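Local coordinates for hookworm platelet inhibitor 1 (Ancylostoma caninum, PDB 4TPV), which inhibits the aggregation of platelets and their adhesion to fibrinogen and collagen, possibly by binding the integrins that recognise these proteins, at residues T36-T41 / V113-D118; W89-E94 / S107-M112. One frame throughout, in Å; residues are numbered along the deposited sequence. Where two conformers were deposited one is given.

Contact 1 of 2, residues T36-T41 / V113-D118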
# COMPACT_ATOMS: atom_id res chain seq x y z
N THR A 36 -2.76 -14.93 6.73
CA THR A 36 -3.81 -14.31 5.94
C THR A 36 -4.02 -15.10 4.65
O THR A 36 -3.05 -15.32 3.91
CB THR A 36 -3.46 -12.84 5.59
OG1 THR A 36 -2.33 -12.80 4.71
CG2 THR A 36 -3.11 -12.05 6.87
N SER A 37 -5.26 -15.48 4.37
CA SER A 37 -5.56 -16.45 3.32
C SER A 37 -5.69 -15.91 1.88
O SER A 37 -5.73 -16.72 0.95
CB SER A 37 -6.85 -17.18 3.66
OG SER A 37 -7.92 -16.26 3.83
N LYS A 38 -5.76 -14.60 1.69
CA LYS A 38 -5.87 -14.05 0.33
C LYS A 38 -5.28 -12.64 0.23
O LYS A 38 -5.90 -11.69 -0.27
CB LYS A 38 -7.32 -14.09 -0.14
CG LYS A 38 -8.36 -13.50 0.78
CD LYS A 38 -9.73 -13.53 0.09
CE LYS A 38 -10.84 -13.18 1.07
NZ LYS A 38 -12.18 -13.23 0.39
N MET A 39 -4.04 -12.51 0.69
CA MET A 39 -3.33 -11.24 0.60
C MET A 39 -2.84 -11.08 -0.83
O MET A 39 -2.04 -11.87 -1.30
CB MET A 39 -2.16 -11.18 1.58
CG MET A 39 -1.45 -9.84 1.58
SD MET A 39 -2.28 -8.59 2.57
CE MET A 39 -2.01 -9.16 4.25
N ARG A 40 -3.31 -10.04 -1.51
CA ARG A 40 -2.89 -9.80 -2.90
C ARG A 40 -1.51 -9.15 -3.04
O ARG A 40 -1.10 -8.31 -2.24
CB ARG A 40 -3.93 -8.94 -3.62
CG ARG A 40 -5.29 -9.68 -3.78
CD ARG A 40 -6.19 -9.10 -4.85
NE ARG A 40 -5.66 -9.36 -6.19
CZ ARG A 40 -6.39 -9.38 -7.30
NH1 ARG A 40 -7.70 -9.18 -7.23
NH2 ARG A 40 -5.82 -9.62 -8.47
N THR A 41 -0.82 -9.54 -4.11
CA THR A 41 0.37 -8.83 -4.54
C THR A 41 -0.06 -7.47 -5.05
O THR A 41 -1.01 -7.38 -5.83
CB THR A 41 1.09 -9.57 -5.65
OG1 THR A 41 1.37 -10.91 -5.24
CG2 THR A 41 2.41 -8.88 -6.00
N VAL A 113 -1.85 -3.31 4.29
CA VAL A 113 -2.06 -4.76 4.40
C VAL A 113 -3.51 -5.22 4.17
O VAL A 113 -3.83 -6.40 4.37
CB VAL A 113 -1.54 -5.29 5.76
CG1 VAL A 113 -0.04 -4.97 5.90
CG2 VAL A 113 -2.38 -4.74 6.94
N TRP A 114 -4.36 -4.32 3.70
CA TRP A 114 -5.73 -4.72 3.33
C TRP A 114 -5.65 -5.83 2.28
O TRP A 114 -4.99 -5.65 1.25
CB TRP A 114 -6.53 -3.51 2.80
CG TRP A 114 -7.99 -3.68 3.10
CD1 TRP A 114 -8.89 -4.40 2.36
CD2 TRP A 114 -8.70 -3.18 4.24
NE1 TRP A 114 -10.14 -4.35 2.97
CE2 TRP A 114 -10.04 -3.61 4.12
CE3 TRP A 114 -8.34 -2.39 5.33
CZ2 TRP A 114 -11.03 -3.29 5.06
CZ3 TRP A 114 -9.32 -2.06 6.28
CH2 TRP A 114 -10.65 -2.53 6.13
N ASP A 115 -6.30 -6.97 2.51
CA ASP A 115 -5.91 -8.13 1.72
C ASP A 115 -6.32 -7.96 0.25
O ASP A 115 -5.60 -8.39 -0.65
CB ASP A 115 -6.40 -9.46 2.35
CG ASP A 115 -7.91 -9.57 2.51
OD1 ASP A 115 -8.67 -8.64 2.19
OD2 ASP A 115 -8.33 -10.64 2.99
N SER A 116 -7.43 -7.25 0.00
CA SER A 116 -7.93 -7.14 -1.36
C SER A 116 -7.25 -5.99 -2.12
O SER A 116 -7.48 -5.83 -3.33
CB SER A 116 -9.45 -6.95 -1.37
OG SER A 116 -9.82 -5.81 -0.61
N HIS A 117 -6.44 -5.20 -1.43
CA HIS A 117 -5.69 -4.16 -2.15
C HIS A 117 -4.65 -4.78 -3.09
O HIS A 117 -3.82 -5.57 -2.65
CB HIS A 117 -4.99 -3.20 -1.18
CG HIS A 117 -5.88 -2.14 -0.63
ND1 HIS A 117 -5.50 -1.32 0.41
CD2 HIS A 117 -7.15 -1.79 -0.95
CE1 HIS A 117 -6.50 -0.50 0.70
NE2 HIS A 117 -7.50 -0.76 -0.11
N ASP A 118 -4.67 -4.40 -4.37
CA ASP A 118 -3.70 -4.98 -5.30
C ASP A 118 -3.02 -3.93 -6.18
O ASP A 118 -2.29 -4.26 -7.11
CB ASP A 118 -4.37 -6.04 -6.19
CG ASP A 118 -5.48 -5.48 -7.06
OD1 ASP A 118 -5.69 -4.26 -7.13
OD2 ASP A 118 -6.17 -6.30 -7.70
O HOH W 1 -6.40 -12.54 3.59
O HOH W 2 -8.88 -7.11 -5.36
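D118 brings OD2 tip-first over one face of the R40 guanidinium, above its centre and 3.1 Å from CZ, the carboxylate and guanidinium planes being 75° apart. R40 NH1 forms a salt bridge with D118 OD2 at 3.3 Å, but no N-H points at the oxygen, so the attraction is one of charge alone. The arginine chain runs alongside D118 in the same direction, a bend at chi3 carrying its head under the acid. A water takes a weak bond from R40 NH1 and donates to S116 O.

The backbones are joined by R40 N, which donates to D115 O at 3.0 Å, nearly straight (162°) and in the carbonyl plane. One residue earlier, M39 lays its thioether against V113. Its CG is anti to the backbone N (chi1 -176°), and bends at chi2 and chi3 bring SD to 3.2 Å from V113 O and CE to 4.2 Å from V113 CB.

In this CAP domain the contact joins two loops that each lead into a strand of the same sheet, 43-44 and 119-127, which run parallel; 113-118 includes a type I turn, W114 to H117, closed by H117 N to W114 O. K38 CG passes 3.6 Å from D115 OD2, the two side chains crossing obliquely, while a water accepts from K38 N and donates to that same oxygen.

Further out, D115 OD2 also accepts from E150 N, and K38 NZ turns to a salt bridge with D160. R27 of helix 13-34 ties the two loops together, donating to R40 O through NE and to W114 O through NH1, while Y161 forms a cation-pi pair with R40 and hydrogen-bonds K38 O.

Contact 2 of 2, residues W89-E94 / S107-M112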
# COMPACT_ATOMS: atom_id res chain seq x y z
N TRP A 89 4.30 1.49 8.58
CA TRP A 89 4.41 0.14 9.15
C TRP A 89 4.37 0.13 10.68
O TRP A 89 3.79 -0.77 11.29
CB TRP A 89 5.70 -0.54 8.67
CG TRP A 89 5.97 -1.85 9.38
CD1 TRP A 89 6.72 -2.04 10.49
CD2 TRP A 89 5.45 -3.14 9.02
NE1 TRP A 89 6.73 -3.37 10.84
CE2 TRP A 89 5.95 -4.07 9.96
CE3 TRP A 89 4.63 -3.61 7.99
CZ2 TRP A 89 5.66 -5.43 9.90
CZ3 TRP A 89 4.33 -4.95 7.93
CH2 TRP A 89 4.84 -5.85 8.88
N SER A 90 4.96 1.16 11.30
CA SER A 90 5.03 1.22 12.76
C SER A 90 3.65 1.21 13.44
O SER A 90 3.55 0.92 14.64
CB SER A 90 5.81 2.46 13.20
OG SER A 90 7.19 2.32 12.88
N GLU A 91 2.60 1.49 12.69
CA GLU A 91 1.25 1.47 13.25
C GLU A 91 0.81 0.05 13.59
O GLU A 91 -0.21 -0.15 14.25
CB GLU A 91 0.25 2.11 12.28
CG GLU A 91 0.49 3.59 12.10
CD GLU A 91 -0.57 4.23 11.22
OE1 GLU A 91 -1.32 3.47 10.56
OE2 GLU A 91 -0.67 5.48 11.24
N ILE A 92 1.56 -0.93 13.10
CA ILE A 92 1.23 -2.32 13.36
C ILE A 92 1.07 -2.58 14.87
O ILE A 92 0.26 -3.41 15.27
CB ILE A 92 2.31 -3.26 12.75
CG1 ILE A 92 1.77 -4.68 12.64
CG2 ILE A 92 3.65 -3.17 13.51
CD1 ILE A 92 2.76 -5.65 11.99
N PHE A 93 1.79 -1.82 15.68
CA PHE A 93 1.68 -1.97 17.14
C PHE A 93 0.34 -1.52 17.71
O PHE A 93 0.02 -1.84 18.86
CB PHE A 93 2.83 -1.20 17.83
CG PHE A 93 4.17 -1.84 17.61
CD1 PHE A 93 4.57 -2.91 18.41
CD2 PHE A 93 5.01 -1.41 16.60
CE1 PHE A 93 5.80 -3.51 18.21
CE2 PHE A 93 6.23 -2.01 16.38
CZ PHE A 93 6.63 -3.06 17.19
N GLU A 94 -0.46 -0.81 16.92
CA GLU A 94 -1.76 -0.34 17.40
C GLU A 94 -2.91 -1.18 16.85
O GLU A 94 -4.07 -0.98 17.24
CB GLU A 94 -1.95 1.14 17.04
CG GLU A 94 -0.93 2.06 17.71
CD GLU A 94 -1.06 2.11 19.23
OE1 GLU A 94 -2.19 1.94 19.75
OE2 GLU A 94 -0.03 2.32 19.91
N SER A 107 -4.69 3.69 10.32
CA SER A 107 -5.19 3.86 8.96
C SER A 107 -4.10 3.53 7.92
O SER A 107 -4.38 2.90 6.89
CB SER A 107 -5.72 5.27 8.76
OG SER A 107 -6.24 5.45 7.45
N ASN A 108 -2.87 3.93 8.18
CA ASN A 108 -1.83 3.69 7.18
C ASN A 108 -1.48 2.21 7.09
O ASN A 108 -1.39 1.64 6.00
CB ASN A 108 -0.58 4.52 7.49
CG ASN A 108 -0.85 6.00 7.44
OD1 ASN A 108 -1.18 6.55 6.38
ND2 ASN A 108 -0.68 6.67 8.57
N ILE A 109 -1.28 1.56 8.23
CA ILE A 109 -0.95 0.15 8.15
C ILE A 109 -2.11 -0.64 7.52
O ILE A 109 -1.89 -1.52 6.71
CB ILE A 109 -0.55 -0.45 9.53
CG1 ILE A 109 -0.16 -1.92 9.38
CG2 ILE A 109 -1.68 -0.30 10.54
CD1 ILE A 109 1.15 -2.15 8.61
N ALA A 110 -3.34 -0.29 7.87
CA ALA A 110 -4.50 -0.98 7.29
C ALA A 110 -4.54 -0.86 5.76
O ALA A 110 -4.89 -1.84 5.06
CB ALA A 110 -5.79 -0.46 7.92
N ASN A 111 -4.20 0.30 5.22
CA ASN A 111 -4.19 0.45 3.77
C ASN A 111 -3.12 -0.44 3.16
O ASN A 111 -3.32 -1.04 2.10
CB ASN A 111 -3.94 1.91 3.36
CG ASN A 111 -5.22 2.65 2.99
OD1 ASN A 111 -6.12 2.11 2.32
ND2 ASN A 111 -5.30 3.92 3.42
N MET A 112 -1.97 -0.53 3.84
CA MET A 112 -0.85 -1.30 3.30
C MET A 112 -1.08 -2.80 3.32
O MET A 112 -0.59 -3.50 2.44
CB MET A 112 0.46 -0.98 4.05
CG MET A 112 0.96 0.43 3.83
SD MET A 112 2.73 0.61 4.17
CE MET A 112 2.83 0.07 5.87
O HOH W 3 -3.28 6.36 11.15
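The N-terminal turn of helix 107-113 in the CAP domain is gripped by a glutamate from the 3-10 segment 91-94, which follows helix 80-89. E91 holds CG anti to its carbonyl carbon (chi1 -67°) and reaches out extended, so its carboxylate meets the first backbone N-H groups of the helix. OE1 accepts from I109 N at 3.0 Å, along a fairly straight line (162°), and weakly from N108 N. OE2 takes the side-chain amide of N108 through ND2 at 2.9 Å, and a water that donates to OE2 accepts from S107 N. Both protein N-H groups that bond well come from above the carboxylate plane. The positive end of the helix dipole would probably favour the ionised form of the acid.

Beside this polar grip lies an apolar seam. I109 CG2 packs against E91 CB at 3.5 Å, and CD1 of I109 lies obliquely to the W89 ring, 3.8 Å from CE3. Y26 of helix 13-34 stacks on that indole, and I92 CD1 sits over one of its faces. M112, bent at chi3, brings its methyl CE against the W89 backbone, 3.4 Å from N, and 4.1 Å from W89 CB.

Overall arrangement
From the N terminus, helix 13-34 runs into the loop holding 36-41, the first half of contact 1. The chain then passes through strand 43-44 and on to helix 80-89, whose last residue opens 89-94. Contact 2 closes the short loop from there to helix 107-113, fastening the 3-10 turn to the start of that helix; the 12 intervening residues hold neither helix nor strand. The helix leads into 113-118, which completes contact 1 and brings together the loops entering the parallel strands 43-44 and 119-127. Contact 2 is therefore nested inside contact 1. Their centres lie about 14 Å apart, and H117 ND1 probably hydrogen-bonds N111 O. R27 of helix 13-34 also bridges them, bonding M112 O as well as contact 1.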